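Local atomic coordinates of BH0493 protein (Bacillus halodurans C-125, PDB entry 2QEE), a protein that binds zinc and is probably a metal-dependent enzyme of the amidohydrolase superfamily, though its substrate is not established here. Residues C[44-49]-C[71-76]; C[51-56]-C[92-97]; C[99-104]-C[364-369]; C[105-110]-C[118-123]. One frame throughout, in Å; residues are numbered along the deposited sequence.

Contact 1. Residues C[44-49]-C[71-76]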
# COMPACT_ATOMS: atom_id res chain seq x y z
N ILE C 44 2.15 27.85 22.04
CA ILE C 44 2.68 26.49 22.38
C ILE C 44 1.67 25.60 23.12
O ILE C 44 1.67 24.36 22.95
CB ILE C 44 4.02 26.58 23.11
CG1 ILE C 44 4.68 25.22 23.37
CG2 ILE C 44 3.82 27.35 24.48
CD1 ILE C 44 4.96 24.35 22.11
N ASP C 45 0.87 26.18 24.02
CA ASP C 45 -0.17 25.40 24.67
C ASP C 45 -1.22 24.88 23.70
O ASP C 45 -1.68 23.74 23.85
CB ASP C 45 -0.85 26.26 25.75
CG ASP C 45 0.03 26.45 26.98
OD1 ASP C 45 1.04 25.76 27.16
OD2 ASP C 45 -0.32 27.31 27.81
N GLU C 46 -1.56 25.66 22.68
CA GLU C 46 -2.49 25.22 21.66
C GLU C 46 -1.82 24.13 20.77
O GLU C 46 -2.45 23.15 20.45
CB GLU C 46 -2.89 26.39 20.82
CG GLU C 46 -3.73 27.43 21.63
CD GLU C 46 -5.15 26.97 21.93
OE1 GLU C 46 -5.60 25.87 21.50
OE2 GLU C 46 -5.85 27.77 22.59
N LEU C 47 -0.56 24.35 20.40
CA LEU C 47 0.23 23.31 19.66
C LEU C 47 0.21 21.98 20.39
O LEU C 47 -0.06 20.95 19.82
CB LEU C 47 1.68 23.73 19.45
CG LEU C 47 1.91 24.79 18.37
CD1 LEU C 47 3.39 25.26 18.37
CD2 LEU C 47 1.50 24.25 16.97
N LEU C 48 0.51 22.01 21.69
CA LEU C 48 0.58 20.80 22.48
C LEU C 48 -0.77 20.12 22.72
O LEU C 48 -0.82 18.91 22.91
CB LEU C 48 1.25 21.14 23.81
CG LEU C 48 2.78 21.24 23.71
CD1 LEU C 48 3.34 21.84 25.04
CD2 LEU C 48 3.52 19.89 23.40
N THR C 49 -1.86 20.89 22.70
CA THR C 49 -3.18 20.29 22.98
C THR C 49 -4.01 20.05 21.70
O THR C 49 -5.20 19.74 21.76
CB THR C 49 -3.95 21.15 24.01
OG1 THR C 49 -4.05 22.48 23.49
CG2 THR C 49 -3.19 21.19 25.31
N MET C 71 -8.80 19.36 33.15
CA MET C 71 -7.62 20.19 33.32
C MET C 71 -7.72 21.46 32.49
O MET C 71 -8.46 21.52 31.49
CB MET C 71 -6.35 19.43 32.93
CG MET C 71 -5.95 18.27 33.85
SD MET C 71 -4.49 17.41 33.18
CE MET C 71 -5.08 17.06 31.55
N SER C 72 -6.99 22.49 32.93
CA SER C 72 -6.86 23.73 32.15
C SER C 72 -6.01 23.45 30.92
O SER C 72 -5.27 22.48 30.91
CB SER C 72 -6.15 24.82 32.95
OG SER C 72 -4.81 24.45 33.29
N LYS C 73 -6.10 24.31 29.91
CA LYS C 73 -5.18 24.17 28.75
C LYS C 73 -3.70 24.05 29.19
O LYS C 73 -2.96 23.16 28.72
CB LYS C 73 -5.41 25.25 27.69
CG LYS C 73 -4.80 24.83 26.31
CD LYS C 73 -5.47 25.46 25.13
CE LYS C 73 -6.81 24.80 24.83
NZ LYS C 73 -6.64 23.68 23.83
N ARG C 74 -3.24 24.90 30.12
CA ARG C 74 -1.85 24.80 30.56
C ARG C 74 -1.53 23.44 31.15
O ARG C 74 -0.49 22.87 30.86
CB ARG C 74 -1.47 25.91 31.55
CG ARG C 74 0.07 26.02 31.83
CD ARG C 74 0.43 27.11 32.90
NE ARG C 74 1.09 28.37 32.47
CZ ARG C 74 1.09 28.94 31.25
NH1 ARG C 74 0.45 28.40 30.21
NH2 ARG C 74 1.74 30.09 31.09
N GLU C 75 -2.43 22.93 31.99
CA GLU C 75 -2.21 21.62 32.64
C GLU C 75 -2.18 20.48 31.62
O GLU C 75 -1.34 19.58 31.75
CB GLU C 75 -3.29 21.32 33.69
CG GLU C 75 -3.12 22.19 34.94
CD GLU C 75 -4.36 22.28 35.80
OE1 GLU C 75 -5.42 21.73 35.46
OE2 GLU C 75 -4.25 22.93 36.86
N GLN C 76 -3.09 20.54 30.64
CA GLN C 76 -3.12 19.52 29.54
C GLN C 76 -1.78 19.58 28.81
O GLN C 76 -1.15 18.54 28.59
CB GLN C 76 -4.26 19.85 28.59
CG GLN C 76 -5.66 19.53 29.16
CD GLN C 76 -6.76 20.04 28.26
OE1 GLN C 76 -6.52 20.81 27.34
NE2 GLN C 76 -8.00 19.67 28.56
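Thr49 and Lys73 are brought together by their torsions: chi1 of 57° sets Thr49 OG1 between its backbone N and carbonyl carbon, while bends at chi3 (-76°) and chi4 fold CE and NZ of Lys73 back toward it. Lys73 NZ donates to Thr49 OG1 at 2.9 Å, and Thr49 OG1 in turn donates to Asp45 O at 2.7 Å, gripping the hydroxyl both ways. A second bond from Lys73 NZ, to Glu46 OE1 at 3.4 Å, is weak although it completes a salt bridge. Thr49 CG2 lies 3.7 Å from Gln76 CB. An alanine at Thr49 would probably leave the Lys73 ammonium with the weak Glu46 pairing as its partner here and open a gap beside Gln76. Asp45 OD2 meets Arg74 NH1 at 2.7 Å, near the guanidinium plane, with the carboxylate turned 77° from it. Asp45 OD1 pairs with Arg118 NE, and two arginines round one carboxylate would probably favour its ionised form. The arrangement joins one side of the short helix 44-48, and Thr49 after it, to the first turn of helix 73-86, which opens with a capping box: Glu75 N donates to Ser72 OG at 3.1 Å and Ser72 N donates back to Glu75 OE1.

Contact 2. Residues C[51-56]-C[92-97]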
# COMPACT_ATOMS: atom_id res chain seq x y z
N HIS C 51 -5.48 17.98 18.74
CA HIS C 51 -6.14 16.70 19.02
C HIS C 51 -5.28 15.51 18.62
O HIS C 51 -5.43 14.41 19.18
CB HIS C 51 -7.54 16.63 18.42
CG HIS C 51 -7.60 16.62 16.91
ND1 HIS C 51 -7.46 15.46 16.17
CD2 HIS C 51 -7.80 17.61 16.02
CE1 HIS C 51 -7.61 15.74 14.88
NE2 HIS C 51 -7.81 17.04 14.77
N TYR C 52 -4.39 15.69 17.63
CA TYR C 52 -3.48 14.59 17.29
C TYR C 52 -2.69 14.17 18.52
O TYR C 52 -2.39 12.98 18.70
CB TYR C 52 -2.47 14.97 16.19
CG TYR C 52 -2.98 15.19 14.79
CD1 TYR C 52 -4.22 15.74 14.53
CD2 TYR C 52 -2.14 14.93 13.67
CE1 TYR C 52 -4.65 15.97 13.21
CE2 TYR C 52 -2.57 15.17 12.32
CZ TYR C 52 -3.81 15.68 12.12
OH TYR C 52 -4.23 15.90 10.85
N LEU C 53 -2.29 15.14 19.33
CA LEU C 53 -1.48 14.87 20.52
C LEU C 53 -2.31 14.38 21.68
O LEU C 53 -1.82 13.60 22.48
CB LEU C 53 -0.63 16.08 20.92
CG LEU C 53 0.48 16.43 19.90
CD1 LEU C 53 1.35 17.55 20.42
CD2 LEU C 53 1.36 15.21 19.62
N VAL C 54 -3.57 14.81 21.74
CA VAL C 54 -4.51 14.17 22.71
C VAL C 54 -4.64 12.65 22.49
O VAL C 54 -4.43 11.85 23.44
CB VAL C 54 -5.88 14.87 22.66
CG1 VAL C 54 -6.87 14.18 23.62
CG2 VAL C 54 -5.71 16.35 23.03
N ALA C 55 -4.84 12.24 21.24
CA ALA C 55 -4.88 10.80 20.93
C ALA C 55 -3.58 10.14 21.41
O ALA C 55 -3.59 9.12 22.10
CB ALA C 55 -5.06 10.60 19.42
N GLU C 56 -2.42 10.74 21.09
CA GLU C 56 -1.17 10.09 21.43
C GLU C 56 -0.93 10.01 22.94
O GLU C 56 -0.50 8.98 23.42
CB GLU C 56 -0.00 10.79 20.71
CG GLU C 56 -0.10 10.53 19.18
CD GLU C 56 1.03 11.20 18.40
OE1 GLU C 56 2.16 11.31 18.95
OE2 GLU C 56 0.72 11.60 17.25
N SER C 92 7.21 10.76 17.12
CA SER C 92 6.05 10.79 16.19
C SER C 92 6.04 12.05 15.34
O SER C 92 6.67 13.06 15.69
CB SER C 92 4.71 10.67 16.92
OG SER C 92 4.39 11.92 17.52
N GLU C 93 5.31 11.98 14.21
CA GLU C 93 5.24 13.15 13.34
C GLU C 93 4.69 14.41 14.03
O GLU C 93 5.23 15.52 13.85
CB GLU C 93 4.42 12.81 12.10
CG GLU C 93 4.14 13.94 11.13
CD GLU C 93 5.38 14.65 10.52
OE1 GLU C 93 6.53 14.20 10.66
OE2 GLU C 93 5.13 15.73 9.95
N ALA C 94 3.58 14.24 14.77
CA ALA C 94 2.94 15.36 15.46
C ALA C 94 3.84 15.95 16.57
O ALA C 94 3.95 17.18 16.71
CB ALA C 94 1.59 14.91 16.01
N CYS C 95 4.59 15.09 17.26
CA CYS C 95 5.50 15.60 18.28
C CYS C 95 6.71 16.28 17.61
O CYS C 95 7.12 17.39 18.02
CB CYS C 95 5.97 14.50 19.19
SG CYS C 95 4.64 13.89 20.28
N ARG C 96 7.31 15.63 16.59
CA ARG C 96 8.36 16.28 15.82
C ARG C 96 7.91 17.68 15.37
O ARG C 96 8.69 18.69 15.44
CB ARG C 96 8.69 15.45 14.59
CG ARG C 96 9.69 16.03 13.60
CD ARG C 96 9.38 15.32 12.22
NE ARG C 96 10.28 15.87 11.21
CZ ARG C 96 10.14 15.69 9.91
NH1 ARG C 96 9.10 14.99 9.43
NH2 ARG C 96 11.02 16.23 9.09
N GLY C 97 6.69 17.75 14.84
CA GLY C 97 6.16 19.02 14.37
C GLY C 97 6.21 20.14 15.42
O GLY C 97 6.60 21.26 15.09
O HOH W 1 2.01 11.80 14.88
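Glu56 reaches Ser92 and Ala94 with a straight side chain. Beyond CB and CG, the stem, CD lies anti to CA (chi2 179°) and 3.5 Å from Ser92 OG. At the tip the oxygens divide the work. OE1 accepts from Ser92 OG at 2.7 Å through its syn lone pair; OE2 lies 3.6 Å from Ala94 CB and accepts from a water, which accepts from Ala94 N at 2.9 Å. OE2 also forms a salt bridge with Arg316 of the second subunit. Leu53 CD2 touches both Ala94 CB and Cys95 SG, the latter at 3.6 Å, and Tyr52 CB meets Ala94 CB at 4.1 Å. Ala94 thus sits among three residues of 51-56, whose axis passes 9.8 Å from that of 93-97, with 126° between their N-to-C directions. The Tyr52 side chain lies about 7 Å from the bound zinc. A leucine at Glu56 would probably leave Ser92 OG without its acceptor and Arg316 of the second subunit without its counter-charge. Ser92 is the N-cap, its OG accepting from Cys95 N, so a buried carboxylate from the neighbouring helix, beside the N-terminus of helix 93-104 and paired with an arginine, is likely to be stabilised as an anion.

Contact 3. Residues C[99-104]-C[364-369]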
# COMPACT_ATOMS: atom_id res chain seq x y z
N LEU C 99 8.34 20.52 17.74
CA LEU C 99 9.73 20.96 17.84
C LEU C 99 10.12 21.79 16.62
O LEU C 99 10.83 22.81 16.80
CB LEU C 99 10.65 19.74 17.94
CG LEU C 99 10.26 18.77 19.09
CD1 LEU C 99 11.29 17.64 19.16
CD2 LEU C 99 10.31 19.59 20.40
N THR C 100 9.71 21.37 15.40
CA THR C 100 10.00 22.21 14.22
C THR C 100 9.48 23.64 14.38
O THR C 100 10.15 24.61 14.03
CB THR C 100 9.46 21.51 12.96
OG1 THR C 100 10.21 20.28 12.82
CG2 THR C 100 9.62 22.41 11.67
N CYS C 101 8.28 23.78 14.95
CA CYS C 101 7.68 25.09 15.21
C CYS C 101 8.53 25.91 16.17
O CYS C 101 8.84 27.10 15.87
CB CYS C 101 6.29 24.93 15.80
SG CYS C 101 5.08 24.24 14.62
N LEU C 102 8.87 25.33 17.32
CA LEU C 102 9.68 26.05 18.31
C LEU C 102 10.99 26.54 17.69
O LEU C 102 11.38 27.70 17.83
CB LEU C 102 9.97 25.15 19.52
CG LEU C 102 8.74 24.76 20.33
CD1 LEU C 102 9.21 23.73 21.30
CD2 LEU C 102 8.25 26.06 21.09
N GLN C 103 11.68 25.65 16.98
CA GLN C 103 12.94 26.01 16.34
C GLN C 103 12.72 27.17 15.35
O GLN C 103 13.50 28.13 15.30
CB GLN C 103 13.51 24.77 15.62
CG GLN C 103 14.97 24.97 15.22
CD GLN C 103 15.43 23.91 14.26
OE1 GLN C 103 14.73 23.60 13.26
NE2 GLN C 103 16.59 23.31 14.58
N GLY C 104 11.67 27.06 14.53
CA GLY C 104 11.37 28.07 13.50
C GLY C 104 11.23 29.44 14.12
O GLY C 104 11.65 30.45 13.54
N LEU C 364 1.61 25.95 10.58
CA LEU C 364 2.06 26.29 9.22
C LEU C 364 3.56 26.09 9.12
O LEU C 364 4.03 25.64 8.05
CB LEU C 364 1.73 27.75 8.87
CG LEU C 364 0.26 27.99 8.74
CD1 LEU C 364 0.10 29.49 8.41
CD2 LEU C 364 -0.30 27.19 7.58
N ILE C 365 4.30 26.35 10.20
CA ILE C 365 5.76 26.26 10.12
C ILE C 365 6.11 24.79 9.82
O ILE C 365 6.77 24.50 8.81
CB ILE C 365 6.45 26.71 11.42
CG1 ILE C 365 6.17 28.20 11.63
CG2 ILE C 365 8.01 26.52 11.33
CD1 ILE C 365 6.73 28.76 12.98
N TYR C 366 5.68 23.88 10.70
CA TYR C 366 6.13 22.46 10.53
C TYR C 366 5.42 21.76 9.39
O TYR C 366 6.03 20.88 8.69
CB TYR C 366 6.03 21.65 11.81
CG TYR C 366 4.77 20.85 12.07
CD1 TYR C 366 4.53 19.64 11.39
CD2 TYR C 366 3.83 21.26 13.06
CE1 TYR C 366 3.47 18.82 11.71
CE2 TYR C 366 2.73 20.43 13.35
CZ TYR C 366 2.54 19.24 12.67
OH TYR C 366 1.47 18.41 12.96
N LYS C 367 4.15 22.06 9.17
CA LYS C 367 3.45 21.32 8.13
C LYS C 367 4.14 21.59 6.78
O LYS C 367 4.32 20.67 5.97
CB LYS C 367 1.96 21.70 8.07
CG LYS C 367 1.21 21.39 9.38
CD LYS C 367 0.51 20.09 9.33
CE LYS C 367 -0.48 20.07 10.53
NZ LYS C 367 -1.15 18.74 10.57
N TRP C 368 4.53 22.84 6.52
CA TRP C 368 5.18 23.18 5.24
C TRP C 368 6.66 22.77 5.22
O TRP C 368 7.15 22.31 4.21
CB TRP C 368 4.91 24.67 4.88
CG TRP C 368 3.48 24.78 4.48
CD1 TRP C 368 2.47 25.36 5.20
CD2 TRP C 368 2.88 24.18 3.34
NE1 TRP C 368 1.28 25.21 4.54
CE2 TRP C 368 1.50 24.44 3.41
CE3 TRP C 368 3.38 23.43 2.26
CZ2 TRP C 368 0.61 24.02 2.44
CZ3 TRP C 368 2.52 23.02 1.29
CH2 TRP C 368 1.12 23.30 1.39
N HIS C 369 7.36 22.93 6.32
CA HIS C 369 8.76 22.50 6.37
C HIS C 369 8.87 20.98 6.09
O HIS C 369 9.69 20.52 5.27
CB HIS C 369 9.31 22.83 7.75
CG HIS C 369 10.76 22.49 7.96
ND1 HIS C 369 11.22 21.18 8.06
CD2 HIS C 369 11.84 23.29 8.16
CE1 HIS C 369 12.53 21.20 8.26
NE2 HIS C 369 12.93 22.46 8.32
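Thr100 and Tyr366 meet at their CB atoms, 3.6 Å apart, with the two side chains crossing at about a right angle. Two rings of 364-369 are met differently, one by Thr100 and one by Cys101. Thr100 CG2 sits over one face of the His369 imidazole, 4.2 Å from its centroid and 23° off the normal, a CH-pi contact offset toward the rim. Cys101 SG makes a sulfur-aromatic contact at the Tyr366 ring edge, near its plane and 3.6 Å from Tyr366 CD2. Tyr366 holds an unusual chi1 of 93°, which places CG away from the staggered positions; Lys367 CG lies over the centre of one face of its ring. This is a crossing of two helices, 99-104 and 364-369, at 110° with axes 8.0 Å apart. Helix 363-388 follows shortly after the zinc ligand Asp357, consistent with the helix after the last strand of an amidohydrolase barrel. Gly104 allows the close approach: its CA is 4.3 Å from Ile365 CG2, and a CB there would come within 2.8 Å of that methyl. Ile365 CD1 rests 3.9 Å from Cys101 O. Thr100 OG1 hydrogen-bonds His370 NE2, and Gln103 NE2 hydrogen-bonds Gln388 O of the second subunit.

Contact 4. Residues C[105-110]-C[118-123]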
# COMPACT_ATOMS: atom_id res chain seq x y z
N LEU C 105 10.65 29.47 15.32
CA LEU C 105 10.34 30.73 16.00
C LEU C 105 11.56 31.33 16.70
O LEU C 105 11.47 32.42 17.29
CB LEU C 105 9.22 30.48 17.01
CG LEU C 105 7.80 30.22 16.40
CD1 LEU C 105 6.91 29.74 17.56
CD2 LEU C 105 7.23 31.46 15.76
N GLY C 106 12.70 30.65 16.60
CA GLY C 106 13.91 31.10 17.27
C GLY C 106 13.95 30.65 18.71
O GLY C 106 14.83 31.08 19.48
N LEU C 107 13.04 29.74 19.09
CA LEU C 107 13.15 29.13 20.41
C LEU C 107 14.12 27.94 20.36
O LEU C 107 14.54 27.47 19.29
CB LEU C 107 11.79 28.81 21.01
CG LEU C 107 10.82 30.01 20.95
CD1 LEU C 107 9.43 29.69 21.32
CD2 LEU C 107 11.29 31.15 21.93
N ASP C 108 14.51 27.43 21.51
CA ASP C 108 15.52 26.41 21.53
C ASP C 108 14.99 25.10 22.14
O ASP C 108 14.84 24.99 23.35
CB ASP C 108 16.71 26.96 22.33
CG ASP C 108 17.88 26.02 22.38
OD1 ASP C 108 17.89 24.97 21.68
OD2 ASP C 108 18.81 26.35 23.16
N PRO C 109 14.64 24.12 21.29
CA PRO C 109 14.17 22.84 21.84
C PRO C 109 15.15 22.13 22.75
O PRO C 109 14.74 21.32 23.58
CB PRO C 109 13.86 21.99 20.59
CG PRO C 109 13.58 23.07 19.50
CD PRO C 109 14.58 24.15 19.80
N ALA C 110 16.44 22.46 22.62
CA ALA C 110 17.48 21.81 23.41
C ALA C 110 17.30 21.99 24.91
O ALA C 110 17.70 21.11 25.66
CB ALA C 110 18.85 22.33 23.00
N ARG C 118 6.61 29.64 26.60
CA ARG C 118 5.35 30.31 26.82
C ARG C 118 5.57 31.81 26.88
O ARG C 118 4.75 32.57 26.36
CB ARG C 118 4.69 29.80 28.09
CG ARG C 118 4.07 28.41 27.95
CD ARG C 118 3.73 27.76 29.30
NE ARG C 118 2.94 26.54 29.06
CZ ARG C 118 2.95 25.45 29.82
NH1 ARG C 118 3.67 25.40 30.94
NH2 ARG C 118 2.19 24.41 29.48
N GLU C 119 6.69 32.22 27.47
CA GLU C 119 7.00 33.68 27.57
C GLU C 119 7.04 34.39 26.21
O GLU C 119 6.64 35.54 26.10
CB GLU C 119 8.30 33.94 28.33
CG GLU C 119 8.30 33.51 29.81
CD GLU C 119 9.70 33.56 30.47
OE1 GLU C 119 9.81 33.11 31.64
OE2 GLU C 119 10.67 34.04 29.85
N TYR C 120 7.51 33.68 25.18
CA TYR C 120 7.59 34.22 23.85
C TYR C 120 6.23 34.69 23.37
O TYR C 120 6.09 35.77 22.79
CB TYR C 120 8.18 33.16 22.89
CG TYR C 120 8.14 33.55 21.41
CD1 TYR C 120 9.22 34.15 20.79
CD2 TYR C 120 7.00 33.31 20.65
CE1 TYR C 120 9.15 34.52 19.40
CE2 TYR C 120 6.91 33.66 19.32
CZ TYR C 120 8.01 34.25 18.70
OH TYR C 120 7.85 34.58 17.38
N PHE C 121 5.21 33.87 23.60
CA PHE C 121 3.89 34.13 23.02
C PHE C 121 3.08 35.16 23.83
O PHE C 121 2.24 35.86 23.26
CB PHE C 121 3.07 32.82 22.91
CG PHE C 121 3.77 31.74 22.12
CD1 PHE C 121 3.55 31.60 20.75
CD2 PHE C 121 4.64 30.85 22.75
CE1 PHE C 121 4.20 30.59 20.01
CE2 PHE C 121 5.30 29.84 22.02
CZ PHE C 121 5.08 29.69 20.68
N ALA C 122 3.37 35.21 25.13
CA ALA C 122 2.71 36.10 26.09
C ALA C 122 2.93 37.54 25.70
O ALA C 122 2.08 38.40 25.97
CB ALA C 122 3.24 35.87 27.50
N LYS C 123 4.05 37.81 25.02
CA LYS C 123 4.37 39.18 24.62
C LYS C 123 4.00 39.61 23.20
O LYS C 123 4.54 40.60 22.71
CB LYS C 123 5.83 39.54 24.94
CG LYS C 123 6.88 38.53 24.61
CD LYS C 123 7.84 38.49 25.79
CE LYS C 123 9.28 38.48 25.34
NZ LYS C 123 10.17 38.03 26.46
O HOH W 2 10.13 34.63 16.11
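Leu105 and Leu107 pack against the adjacent rings of Tyr120 and Phe121, and the tight part of the contact lies where the two methyl groups of Leu105 divide between them. Leu105 CD1 is 3.6 Å from Phe121 CZ, and Leu105 CD2 is equally near Tyr120 OH; Leu105 crosses each aromatic side chain at about a right angle. CG leaves the backbone in different directions in the two aromatics (chi1 172° in Tyr120, -57° in Phe121), and the rings meet edge to face, Tyr120 CD2 standing 3.7 Å above the centre of the Phe121 ring. Leu107 fits more loosely: its CD2 lies 3.8 Å from Tyr120 CD1, whereas its CD1 comes no nearer to Phe121 than 4.2 Å, at CE2. Toward the polar side a water joins the segments, donating to Leu105 O at 2.8 Å and lying 2.6 Å from Tyr120 OH, which also bonds to Lys124. The arrangement belongs to the loop between helices 93-104 and 114-122, opened by a Schellman motif at Gly106 (phi 84°) and going on into an Asx turn, Asp108 OD1 accepting from Ala110 N.

The four contacts belong to a largely helical region, with no strand among their segments. Contact 1 comes first along the chain and its segments alternate with those of contact 2, since helices 44-48 and 51-58 are consecutive, as are helices 73-86 and 93-104; their centres are 13 Å apart. Helix 93-104 is shared by contacts 2 and 3, also 13 Å apart, and leads into the loop of contact 4. Contact 4 falls between the two segments of contact 3 in the chain, and its helix 114-122 returns to touch contact 1. Contact 3 ties this local group to a helix 260 residues later. Contacts 2, 3 and 4 also touch the second subunit, linking the region to the assembly.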